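PDB 3HXL: phage tail sheath protein, which probably assembles into the contractile sheath that surrounds the tail tube of a myovirus-type phage or related prophage particle. Local coordinates for residues 31-36 and 277-282; 48-53 and 193-198; 203-206 and 212-215; 218-223 and 229-234. One frame throughout, in Å; residues are numbered along the deposited sequence.

Contact 1. Residues 31-36 and 277-282; sequences GERGIV and ARVNES
The turn that follows helix 263-276 meets the lead-in to strand 35-40, and Arg33 bridges the two by bonding to Ala277, the first residue to leave the helical path. Arg33 NE gives a hydrogen bond of 2.9 Å to Ala277 O. It comes in nearly along the C=O axis (171°), yet the N-H itself is bent, at 132°, and the oxygen lies somewhat tilted from the guanidinium plane. A turn about the CG-CD bond (chi3 54°) takes NE out of the line of the chain and toward the oxygen. Arginine suits the place because its planar head offers several N-H groups: while NE serves Ala277, NH1 bonds to Thr274 O in the last turn of the same helix. A positive group set among carbonyls at a helix C-terminus is probably also favoured by the helix dipole. Arg33 CD also lies 3.3 Å from Ala277 O, and more loosely 4.4 Å from Val279 CG1.

Residues 277-282 are stiffened from within by a type I turn from Arg278 to Glu281, closed by Glu281 N to Arg278 O at 2.9 Å. Glu281 reaches back as well, OE1 accepting from Arg278 N at 3.1 Å and OE2 forming a salt bridge with Arg278 NE at 3.2 Å. Gly34 follows Arg33 with backbone angles at which a beta carbon would collide with the preceding carbonyl.

Arg348 of helix 344-364 packs against both Arg33 and Ala277, while the backbone of Gly34 bonds to Ala275 and to Lys83 and Thr84, where strand 84-89 begins.

Contact 2. Residues 48-53 and 193-198; sequences GKMITI and AAVEIF
Met50, built as selenomethionine, is the knob of this contact, and Ala194, Val195 and Phe198 shape the hollow that receives it. The chain bends twice, at chi2 (66°) and chi3 (76°), which curls CE round onto the end of helix 185-195. There the methyl presses on the backbone as much as on side chains: CE lies 3.4 Å from Val195 CA, tighter than a usual carbon contact. Val195 CB forms one wall, 3.6 Å from Met50 CE, and the small methyl of Ala194 the other, with CB 4.1 Å from the same CE. Alanine suits this spot because its single methyl lets the CE methyl lie close to the helix backbone.

Phe198 covers the base of the knob. One face of the ring is turned to Met50 CG, which sits 4.0 Å from the ring centroid as a CH-pi contact, displaced toward the rim. Met50 CB lies above the same face but out past its rim, 3.6 Å from Phe198 CZ. The selenium stands farther above the same ring, 5.3 Å from its centroid, a distant Met-aromatic contact.

Leu86 of strand 84-89 touches both Met50 and Phe198, while Phe219 of helix 210-227 packs on Val195; the contact thus joins the entry of strand 51-54 to the helix 185-195 layer over the mixed sheet.

Contact 3. Residues 203-206 and 212-215; sequences IALP and LKAT
Lys213 NZ is gripped by Glu236 in a salt bridge, with weaker help from Asn237 O and a long ion pair to Asp210, and the root of the same side chain borders Leu205. Lysine suits the place because its long aliphatic chain can run past a buried leucine before delivering its charge: Lys213 CG is 4.4 Å from Leu205 CD2, while the end of the chain leads away toward its acidic partners.

The contact packs the end of strand 202-204 against the start of helix 210-227, in the first half of the beta-alpha-beta unit completed by strand 232-236. With CG opposite the backbone N (chi1 175°), Leu205 extends toward the helix and puts CD2 against its first turn. That methyl meets Leu212 CB at 3.9 Å and the backbone carbon Leu212 C at the same distance; Lys213 N follows at 4.0 Å. The two leucine side chains cross at about a right angle, and they meet through the CD2 methyl of Leu205 and CB of Leu212. Tyr188 of helix 185-195 touches both leucines.

Between the two segments the attraction is dispersive and hydrophobic, and therefore little bound to direction; the directional, ionic bonding is left to Lys213 NZ, beyond the buried methyl.

Contact 4. Residues 218-223 and 229-234; sequences AFAKRL and KKIQVV
Ala220 lies at the apolar centre, its methyl directed at Val233 on the strand opposite. Both valine branches straddle it: Ala220 CB is 3.9 Å from Val233 CG1 and 4.0 Å from CG2. A small residue here lets helix 210-227 settle close over the sheet, and a beta-branched one suits the strand. Ile231 comes in alongside, its CD1 resting 4.2 Å from Ala220 CA. CG1 of that isoleucine takes the place between the backbone N and carbonyl carbon (chi1 57°) and is met by Leu223 CD2 at 4.0 Å.

Leu223 carries the packing outward. Its side chain and the chain of Lys229 lie side by side, pointing the same way, with Leu223 CD2 3.7 Å from Lys229 CD. The other branch, CD1, covers one face of the Phe219 ring, a turn earlier in the helix, toward its rim. Lysine fits the margin because its extended methylenes can line leucine while the ammonium goes on to Glu196 O and Phe198 O.

The polar edge is a backbone bond. Lys229 N donates to Leu223 O at 2.8 Å with a fairly straight N-H (158°), though the donor stands well above the carbonyl plane. It ties the last part of the helix to the chain leading into the strand.

This is the second half of a beta-alpha-beta crossover, helix 210-227 covering strand 232-236, which lies between strands 202-204 and 246-255; on the other side of the sheet, Gln232 and Val234 face helix 263-276.

How the contacts relate
Contacts 3 and 4 are the buried ones, and both hold helix 210-227 to the sheet within one beta-alpha-beta unit; their strands are neighbours, with Ile203 paired to Gln232 and Val234. Contact 2, partly buried, lies on the same helical side and touches both: Val195 packs on Ile203, and Glu196 and Phe198 lend their carbonyls to Lys229. Contact 1 stands apart, its centre about 16 to 21 Å from the others' centres, where the chain enters strand 35-40. Chemistry follows place: methyl packing in contacts 3 and 4, the latter edged by a backbone hydrogen bond; a selenomethionine against an aromatic face and a helix backbone in contact 2; and in contact 1 an arginine serving helix-end carbonyls.

Contact 1. Residues 31-36 and 277-282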
loop_
_atom_site.group_PDB
_atom_site.type_symbol
_atom_site.label_atom_id
_atom_site.label_comp_id
_atom_site.label_asym_id
_atom_site.label_seq_id
_atom_site.Cartn_x
_atom_site.Cartn_y
_atom_site.Cartn_z
ATOM N N GLY A 31 3.395 -2.057 17.477
ATOM C CA GLY A 31 2.720 -1.303 16.442
ATOM C C GLY A 31 1.891 -2.152 15.504
ATOM O O GLY A 31 2.035 -3.375 15.446
ATOM N N GLU A 32 1.002 -1.499 14.770
ATOM C CA GLU A 32 0.166 -2.200 13.820
ATOM C C GLU A 32 0.615 -1.877 12.405
ATOM O O GLU A 32 0.894 -0.722 12.065
ATOM C CB GLU A 32 -1.301 -1.824 14.020
ATOM C CG GLU A 32 -1.906 -2.418 15.290
ATOM C CD GLU A 32 -3.400 -2.174 15.391
ATOM O OE1 GLU A 32 -4.039 -2.737 16.313
ATOM O OE2 GLU A 32 -3.931 -1.414 14.546
ATOM N N ARG A 33 0.704 -2.924 11.597
ATOM C CA ARG A 33 1.114 -2.818 10.207
ATOM C C ARG A 33 -0.165 -2.782 9.379
ATOM O O ARG A 33 -1.116 -2.078 9.727
ATOM C CB ARG A 33 1.969 -4.042 9.848
ATOM C CG ARG A 33 3.231 -4.186 10.692
ATOM C CD ARG A 33 3.891 -5.558 10.501
ATOM N NE ARG A 33 4.143 -5.855 9.091
ATOM C CZ ARG A 33 5.128 -5.322 8.376
ATOM N NH1 ARG A 33 5.268 -5.651 7.098
ATOM N NH2 ARG A 33 5.983 -4.478 8.941
ATOM N N GLY A 34 -0.187 -3.538 8.288
ATOM C CA GLY A 34 -1.369 -3.607 7.449
ATOM C C GLY A 34 -1.570 -2.515 6.415
ATOM O O GLY A 34 -2.569 -2.522 5.703
ATOM N N ILE A 35 -0.625 -1.588 6.303
ATOM C CA ILE A 35 -0.786 -0.501 5.347
ATOM C C ILE A 35 0.095 -0.632 4.110
ATOM O O ILE A 35 1.323 -0.638 4.204
ATOM C CB ILE A 35 -0.502 0.856 6.021
ATOM C CG1 ILE A 35 -1.399 1.017 7.246
ATOM C CG2 ILE A 35 -0.731 1.985 5.036
ATOM C CD1 ILE A 35 -1.099 2.250 8.071
ATOM N N VAL A 36 -0.546 -0.735 2.952
ATOM C CA VAL A 36 0.166 -0.854 1.682
ATOM C C VAL A 36 -0.130 0.385 0.831
ATOM O O VAL A 36 -1.175 1.010 0.991
ATOM C CB VAL A 36 -0.276 -2.135 0.905
ATOM C CG1 VAL A 36 -1.732 -2.017 0.468
ATOM C CG2 VAL A 36 0.624 -2.357 -0.308
ATOM N N ALA A 277 1.100 -9.072 7.039
ATOM C CA ALA A 277 1.752 -10.093 7.854
ATOM C C ALA A 277 2.180 -9.513 9.204
ATOM O O ALA A 277 2.678 -8.388 9.274
ATOM C CB ALA A 277 2.972 -10.654 7.110
ATOM N N ARG A 278 1.973 -10.287 10.271
ATOM C CA ARG A 278 2.341 -9.866 11.625
ATOM C C ARG A 278 3.826 -10.115 11.835
ATOM O O ARG A 278 4.446 -10.868 11.078
ATOM C CB ARG A 278 1.556 -10.668 12.673
ATOM C CG ARG A 278 0.053 -10.718 12.467
ATOM C CD ARG A 278 -0.618 -11.530 13.574
ATOM N NE ARG A 278 -1.955 -11.986 13.200
ATOM C CZ ARG A 278 -2.967 -11.181 12.893
ATOM N NH1 ARG A 278 -2.804 -9.865 12.918
ATOM N NH2 ARG A 278 -4.141 -11.694 12.552
ATOM N N VAL A 279 4.400 -9.509 12.871
ATOM C CA VAL A 279 5.823 -9.684 13.147
ATOM C C VAL A 279 6.211 -11.116 13.490
ATOM O O VAL A 279 7.393 -11.451 13.524
ATOM C CB VAL A 279 6.297 -8.747 14.286
ATOM C CG1 VAL A 279 6.158 -7.305 13.844
ATOM C CG2 VAL A 279 5.493 -9.001 15.557
ATOM N N ASN A 280 5.220 -11.963 13.744
ATOM C CA ASN A 280 5.498 -13.360 14.063
ATOM C C ASN A 280 5.065 -14.278 12.922
ATOM O O ASN A 280 5.076 -15.499 13.070
ATOM C CB ASN A 280 4.777 -13.770 15.356
ATOM C CG ASN A 280 3.270 -13.572 15.279
ATOM O OD1 ASN A 280 2.731 -13.202 14.239
ATOM N ND2 ASN A 280 2.583 -13.824 16.389
ATOM N N GLU A 281 4.689 -13.691 11.786
ATOM C CA GLU A 281 4.236 -14.481 10.639
ATOM C C GLU A 281 5.150 -14.419 9.419
ATOM O O GLU A 281 5.707 -13.370 9.092
ATOM C CB GLU A 281 2.828 -14.051 10.203
ATOM C CG GLU A 281 1.756 -14.121 11.289
ATOM C CD GLU A 281 0.384 -13.693 10.781
ATOM O OE1 GLU A 281 0.326 -12.855 9.844
ATOM O OE2 GLU A 281 -0.639 -14.181 11.331
ATOM N N SER A 282 5.287 -15.557 8.748
ATOM C CA SER A 282 6.105 -15.663 7.542
ATOM C C SER A 282 5.195 -16.091 6.395
ATOM O O SER A 282 4.280 -16.893 6.590
ATOM C CB SER A 282 7.213 -16.703 7.740
ATOM O OG SER A 282 7.783 -17.070 6.497
#

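Contact 2. Residues 48-53 and 193-198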
loop_
_atom_site.group_PDB
_atom_site.type_symbol
_atom_site.label_atom_id
_atom_site.label_comp_id
_atom_site.label_asym_id
_atom_site.label_seq_id
_atom_site.Cartn_x
_atom_site.Cartn_y
_atom_site.Cartn_z
ATOM N N GLY A 48 -3.068 12.618 -8.629
ATOM C CA GLY A 48 -2.054 13.235 -7.784
ATOM C C GLY A 48 -2.444 13.583 -6.364
ATOM O O GLY A 48 -1.958 14.562 -5.796
ATOM N N LYS A 49 -3.315 12.771 -5.784
ATOM C CA LYS A 49 -3.780 12.993 -4.427
ATOM C C LYS A 49 -3.988 11.621 -3.806
ATOM O O LYS A 49 -4.732 10.807 -4.342
ATOM C CB LYS A 49 -5.108 13.746 -4.454
ATOM C CG LYS A 49 -5.477 14.355 -3.127
ATOM C CD LYS A 49 -4.601 15.564 -2.850
ATOM C CE LYS A 49 -4.905 16.672 -3.850
ATOM N NZ LYS A 49 -4.049 17.874 -3.641
HETATM N N MSE A 50 -3.332 11.368 -2.680
HETATM C CA MSE A 50 -3.442 10.078 -2.023
HETATM C C MSE A 50 -4.876 9.734 -1.639
HETATM O O MSE A 50 -5.565 10.508 -0.967
HETATM C CB MSE A 50 -2.552 10.038 -0.785
HETATM C CG MSE A 50 -2.141 8.619 -0.385
HETATM SE SE MSE A 50 -0.977 7.732 -1.668
HETATM C CE MSE A 50 0.665 8.629 -1.266
ATOM N N ILE A 51 -5.308 8.559 -2.084
ATOM C CA ILE A 51 -6.645 8.048 -1.814
ATOM C C ILE A 51 -6.505 6.917 -0.808
ATOM O O ILE A 51 -5.687 6.014 -0.984
ATOM C CB ILE A 51 -7.283 7.502 -3.100
ATOM C CG1 ILE A 51 -7.394 8.631 -4.127
ATOM C CG2 ILE A 51 -8.659 6.905 -2.805
ATOM C CD1 ILE A 51 -7.870 8.176 -5.490
ATOM N N THR A 52 -7.300 6.972 0.249
ATOM C CA THR A 52 -7.243 5.954 1.280
ATOM C C THR A 52 -8.441 5.028 1.140
ATOM O O THR A 52 -9.583 5.478 1.104
ATOM C CB THR A 52 -7.233 6.592 2.678
ATOM O OG1 THR A 52 -6.065 7.405 2.817
ATOM C CG2 THR A 52 -7.225 5.517 3.754
ATOM N N ILE A 53 -8.166 3.733 1.033
ATOM C CA ILE A 53 -9.219 2.741 0.893
ATOM C C ILE A 53 -9.026 1.651 1.932
ATOM O O ILE A 53 -7.966 1.028 2.004
ATOM C CB ILE A 53 -9.194 2.100 -0.506
ATOM C CG1 ILE A 53 -9.340 3.189 -1.568
ATOM C CG2 ILE A 53 -10.311 1.058 -0.623
ATOM C CD1 ILE A 53 -9.256 2.692 -2.986
ATOM N N ALA A 193 7.144 11.453 -3.102
ATOM C CA ALA A 193 7.170 12.594 -2.202
ATOM C C ALA A 193 5.912 12.607 -1.342
ATOM O O ALA A 193 5.972 12.868 -0.147
ATOM C CB ALA A 193 7.274 13.888 -3.001
ATOM N N ALA A 194 4.771 12.315 -1.956
ATOM C CA ALA A 194 3.502 12.318 -1.237
ATOM C C ALA A 194 3.379 11.170 -0.242
ATOM O O ALA A 194 2.891 11.356 0.870
ATOM C CB ALA A 194 2.350 12.264 -2.225
ATOM N N VAL A 195 3.816 9.981 -0.641
ATOM C CA VAL A 195 3.715 8.828 0.244
ATOM C C VAL A 195 4.663 8.928 1.434
ATOM O O VAL A 195 4.359 8.445 2.526
ATOM C CB VAL A 195 3.995 7.508 -0.512
ATOM C CG1 VAL A 195 5.474 7.406 -0.881
ATOM C CG2 VAL A 195 3.565 6.330 0.346
ATOM N N GLU A 196 5.809 9.568 1.222
ATOM C CA GLU A 196 6.801 9.716 2.276
ATOM C C GLU A 196 6.244 10.389 3.524
ATOM O O GLU A 196 6.761 10.205 4.624
ATOM C CB GLU A 196 7.995 10.523 1.765
ATOM C CG GLU A 196 9.269 10.211 2.508
ATOM C CD GLU A 196 10.410 11.125 2.125
ATOM O OE1 GLU A 196 10.583 11.386 0.914
ATOM O OE2 GLU A 196 11.138 11.566 3.040
ATOM N N ILE A 197 5.188 11.171 3.348
ATOM C CA ILE A 197 4.574 11.878 4.459
ATOM C C ILE A 197 3.543 11.017 5.191
ATOM O O ILE A 197 3.122 11.354 6.295
ATOM C CB ILE A 197 3.913 13.175 3.957
ATOM C CG1 ILE A 197 4.957 14.022 3.214
ATOM C CG2 ILE A 197 3.368 13.976 5.131
ATOM C CD1 ILE A 197 4.370 15.193 2.462
ATOM N N PHE A 198 3.140 9.906 4.581
ATOM C CA PHE A 198 2.164 9.012 5.203
ATOM C C PHE A 198 2.856 7.913 5.994
ATOM O O PHE A 198 4.048 7.662 5.828
ATOM C CB PHE A 198 1.275 8.332 4.150
ATOM C CG PHE A 198 0.161 9.198 3.627
ATOM C CD1 PHE A 198 0.409 10.187 2.678
ATOM C CD2 PHE A 198 -1.146 9.009 4.076
ATOM C CE1 PHE A 198 -0.632 10.977 2.181
ATOM C CE2 PHE A 198 -2.192 9.791 3.589
ATOM C CZ PHE A 198 -1.936 10.778 2.639
#

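Contact 3. Residues 203-206 and 212-215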
loop_
_atom_site.group_PDB
_atom_site.type_symbol
_atom_site.label_atom_id
_atom_site.label_comp_id
_atom_site.label_asym_id
_atom_site.label_seq_id
_atom_site.Cartn_x
_atom_site.Cartn_y
_atom_site.Cartn_z
ATOM N N ILE A 203 5.248 -0.823 -0.204
ATOM C CA ILE A 203 4.873 -0.190 -1.459
ATOM C C ILE A 203 4.986 -1.223 -2.573
ATOM O O ILE A 203 5.909 -2.030 -2.582
ATOM C CB ILE A 203 5.814 0.980 -1.813
ATOM C CG1 ILE A 203 5.531 2.177 -0.904
ATOM C CG2 ILE A 203 5.642 1.346 -3.281
ATOM C CD1 ILE A 203 6.586 3.280 -0.997
ATOM N N ALA A 204 4.037 -1.208 -3.501
ATOM C CA ALA A 204 4.086 -2.122 -4.629
ATOM C C ALA A 204 4.323 -1.291 -5.878
ATOM O O ALA A 204 3.736 -0.219 -6.037
ATOM C CB ALA A 204 2.770 -2.894 -4.764
ATOM N N LEU A 205 5.209 -1.766 -6.748
ATOM C CA LEU A 205 5.466 -1.084 -8.014
ATOM C C LEU A 205 5.125 -2.099 -9.104
ATOM O O LEU A 205 5.954 -2.921 -9.474
ATOM C CB LEU A 205 6.937 -0.646 -8.134
ATOM C CG LEU A 205 7.321 -0.033 -9.490
ATOM C CD1 LEU A 205 6.395 1.143 -9.813
ATOM C CD2 LEU A 205 8.769 0.429 -9.461
ATOM N N PRO A 206 3.880 -2.075 -9.603
ATOM C CA PRO A 206 3.426 -2.996 -10.651
ATOM C C PRO A 206 3.847 -2.486 -12.028
ATOM O O PRO A 206 3.012 -2.235 -12.898
ATOM C CB PRO A 206 1.913 -2.989 -10.463
ATOM C CG PRO A 206 1.653 -1.564 -10.112
ATOM C CD PRO A 206 2.749 -1.280 -9.086
ATOM N N LEU A 212 12.547 2.860 -12.986
ATOM C CA LEU A 212 11.699 3.093 -11.824
ATOM C C LEU A 212 12.089 2.177 -10.676
ATOM O O LEU A 212 12.079 2.585 -9.514
ATOM C CB LEU A 212 10.224 2.865 -12.178
ATOM C CG LEU A 212 9.556 3.967 -12.994
ATOM C CD1 LEU A 212 8.121 3.574 -13.314
ATOM C CD2 LEU A 212 9.592 5.268 -12.201
ATOM N N LYS A 213 12.427 0.936 -11.006
ATOM C CA LYS A 213 12.819 -0.032 -9.992
ATOM C C LYS A 213 14.056 0.460 -9.242
ATOM O O LYS A 213 14.145 0.317 -8.024
ATOM C CB LYS A 213 13.112 -1.388 -10.633
ATOM C CG LYS A 213 11.914 -2.039 -11.312
ATOM C CD LYS A 213 12.329 -3.352 -11.958
ATOM C CE LYS A 213 11.302 -3.849 -12.960
ATOM N NZ LYS A 213 11.748 -5.118 -13.599
ATOM N N ALA A 214 15.004 1.046 -9.970
ATOM C CA ALA A 214 16.224 1.542 -9.348
ATOM C C ALA A 214 15.893 2.690 -8.413
ATOM O O ALA A 214 16.412 2.769 -7.299
ATOM C CB ALA A 214 17.216 1.998 -10.422
ATOM N N THR A 215 15.018 3.579 -8.864
ATOM C CA THR A 215 14.612 4.721 -8.058
ATOM C C THR A 215 13.892 4.261 -6.790
ATOM O O THR A 215 14.169 4.764 -5.700
ATOM C CB THR A 215 13.699 5.666 -8.866
ATOM O OG1 THR A 215 14.466 6.295 -9.904
ATOM C CG2 THR A 215 13.101 6.741 -7.970
#

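Contact 4. Residues 218-223 and 229-234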
loop_
_atom_site.group_PDB
_atom_site.type_symbol
_atom_site.label_atom_id
_atom_site.label_comp_id
_atom_site.label_asym_id
_atom_site.label_seq_id
_atom_site.Cartn_x
_atom_site.Cartn_y
_atom_site.Cartn_z
ATOM N N ALA A 218 16.405 2.924 -4.341
ATOM C CA ALA A 218 17.129 3.987 -3.658
ATOM C C ALA A 218 16.223 4.623 -2.605
ATOM O O ALA A 218 16.657 4.943 -1.495
ATOM C CB ALA A 218 17.600 5.048 -4.663
ATOM N N PHE A 219 14.959 4.809 -2.970
ATOM C CA PHE A 219 13.963 5.393 -2.079
ATOM C C PHE A 219 13.892 4.575 -0.790
ATOM O O PHE A 219 13.925 5.126 0.309
ATOM C CB PHE A 219 12.596 5.401 -2.771
ATOM C CG PHE A 219 11.482 5.951 -1.925
ATOM C CD1 PHE A 219 11.356 7.319 -1.713
ATOM C CD2 PHE A 219 10.548 5.091 -1.341
ATOM C CE1 PHE A 219 10.318 7.829 -0.933
ATOM C CE2 PHE A 219 9.506 5.589 -0.559
ATOM C CZ PHE A 219 9.388 6.960 -0.354
ATOM N N ALA A 220 13.802 3.257 -0.934
ATOM C CA ALA A 220 13.725 2.368 0.221
ATOM C C ALA A 220 14.948 2.507 1.127
ATOM O O ALA A 220 14.821 2.587 2.349
ATOM C CB ALA A 220 13.581 0.922 -0.247
ATOM N N LYS A 221 16.135 2.542 0.526
ATOM C CA LYS A 221 17.367 2.659 1.304
ATOM C C LYS A 221 17.424 3.958 2.094
ATOM O O LYS A 221 17.870 3.977 3.248
ATOM C CB LYS A 221 18.591 2.578 0.383
ATOM C CG LYS A 221 18.805 1.230 -0.293
ATOM C CD LYS A 221 20.008 1.281 -1.240
ATOM C CE LYS A 221 20.257 -0.056 -1.928
ATOM N NZ LYS A 221 21.315 0.043 -2.986
ATOM N N ARG A 222 16.967 5.044 1.474
ATOM C CA ARG A 222 16.990 6.344 2.130
ATOM C C ARG A 222 16.048 6.384 3.327
ATOM O O ARG A 222 16.442 6.777 4.429
ATOM C CB ARG A 222 16.622 7.458 1.140
ATOM C CG ARG A 222 16.693 8.852 1.753
ATOM C CD ARG A 222 16.675 9.935 0.683
ATOM N NE ARG A 222 15.479 9.872 -0.160
ATOM C CZ ARG A 222 14.264 10.252 0.222
ATOM N NH1 ARG A 222 13.249 10.153 -0.624
ATOM N NH2 ARG A 222 14.064 10.736 1.442
ATOM N N LEU A 223 14.798 5.985 3.126
ATOM C CA LEU A 223 13.875 5.996 4.252
ATOM C C LEU A 223 14.346 5.064 5.365
ATOM O O LEU A 223 14.448 5.473 6.521
ATOM C CB LEU A 223 12.457 5.609 3.812
ATOM C CG LEU A 223 11.516 6.766 3.439
ATOM C CD1 LEU A 223 12.020 7.490 2.191
ATOM C CD2 LEU A 223 10.118 6.209 3.190
ATOM N N LYS A 229 12.900 5.283 8.853
ATOM C CA LYS A 229 11.509 4.969 8.540
ATOM C C LYS A 229 11.531 3.618 7.836
ATOM O O LYS A 229 11.698 3.535 6.620
ATOM C CB LYS A 229 10.903 6.036 7.626
ATOM C CG LYS A 229 9.400 5.943 7.508
ATOM C CD LYS A 229 8.844 6.977 6.556
ATOM C CE LYS A 229 7.324 6.897 6.521
ATOM N NZ LYS A 229 6.773 7.638 5.358
ATOM N N LYS A 230 11.361 2.558 8.619
ATOM C CA LYS A 230 11.407 1.203 8.096
ATOM C C LYS A 230 10.180 0.781 7.294
ATOM O O LYS A 230 9.077 0.620 7.830
ATOM C CB LYS A 230 11.670 0.230 9.245
ATOM C CG LYS A 230 12.897 0.583 10.089
ATOM C CD LYS A 230 14.211 0.487 9.301
ATOM C CE LYS A 230 15.412 0.888 10.167
ATOM N NZ LYS A 230 16.726 0.653 9.493
ATOM N N ILE A 231 10.395 0.607 5.993
ATOM C CA ILE A 231 9.358 0.203 5.050
ATOM C C ILE A 231 10.009 -0.701 4.001
ATOM O O ILE A 231 11.228 -0.867 3.992
ATOM C CB ILE A 231 8.747 1.437 4.328
ATOM C CG1 ILE A 231 9.847 2.229 3.615
ATOM C CG2 ILE A 231 8.046 2.354 5.327
ATOM C CD1 ILE A 231 10.053 1.828 2.171
ATOM N N GLN A 232 9.199 -1.294 3.131
ATOM C CA GLN A 232 9.723 -2.125 2.055
ATOM C C GLN A 232 9.003 -1.812 0.755
ATOM O O GLN A 232 7.856 -1.354 0.753
ATOM C CB GLN A 232 9.566 -3.624 2.353
ATOM C CG GLN A 232 10.570 -4.212 3.359
ATOM C CD GLN A 232 10.405 -5.726 3.514
ATOM O OE1 GLN A 232 9.341 -6.207 3.914
ATOM N NE2 GLN A 232 11.457 -6.480 3.197
ATOM N N VAL A 233 9.699 -2.048 -0.350
ATOM C CA VAL A 233 9.146 -1.854 -1.676
ATOM C C VAL A 233 9.175 -3.220 -2.346
ATOM O O VAL A 233 10.138 -3.976 -2.192
ATOM C CB VAL A 233 9.994 -0.864 -2.529
ATOM C CG1 VAL A 233 10.011 0.504 -1.873
ATOM C CG2 VAL A 233 11.397 -1.399 -2.702
ATOM N N VAL A 234 8.103 -3.532 -3.065
ATOM C CA VAL A 234 7.967 -4.801 -3.766
ATOM C C VAL A 234 7.989 -4.543 -5.267
ATOM O O VAL A 234 7.086 -3.906 -5.820
ATOM C CB VAL A 234 6.643 -5.503 -3.402
ATOM C CG1 VAL A 234 6.536 -6.831 -4.143
ATOM C CG2 VAL A 234 6.579 -5.724 -1.889
#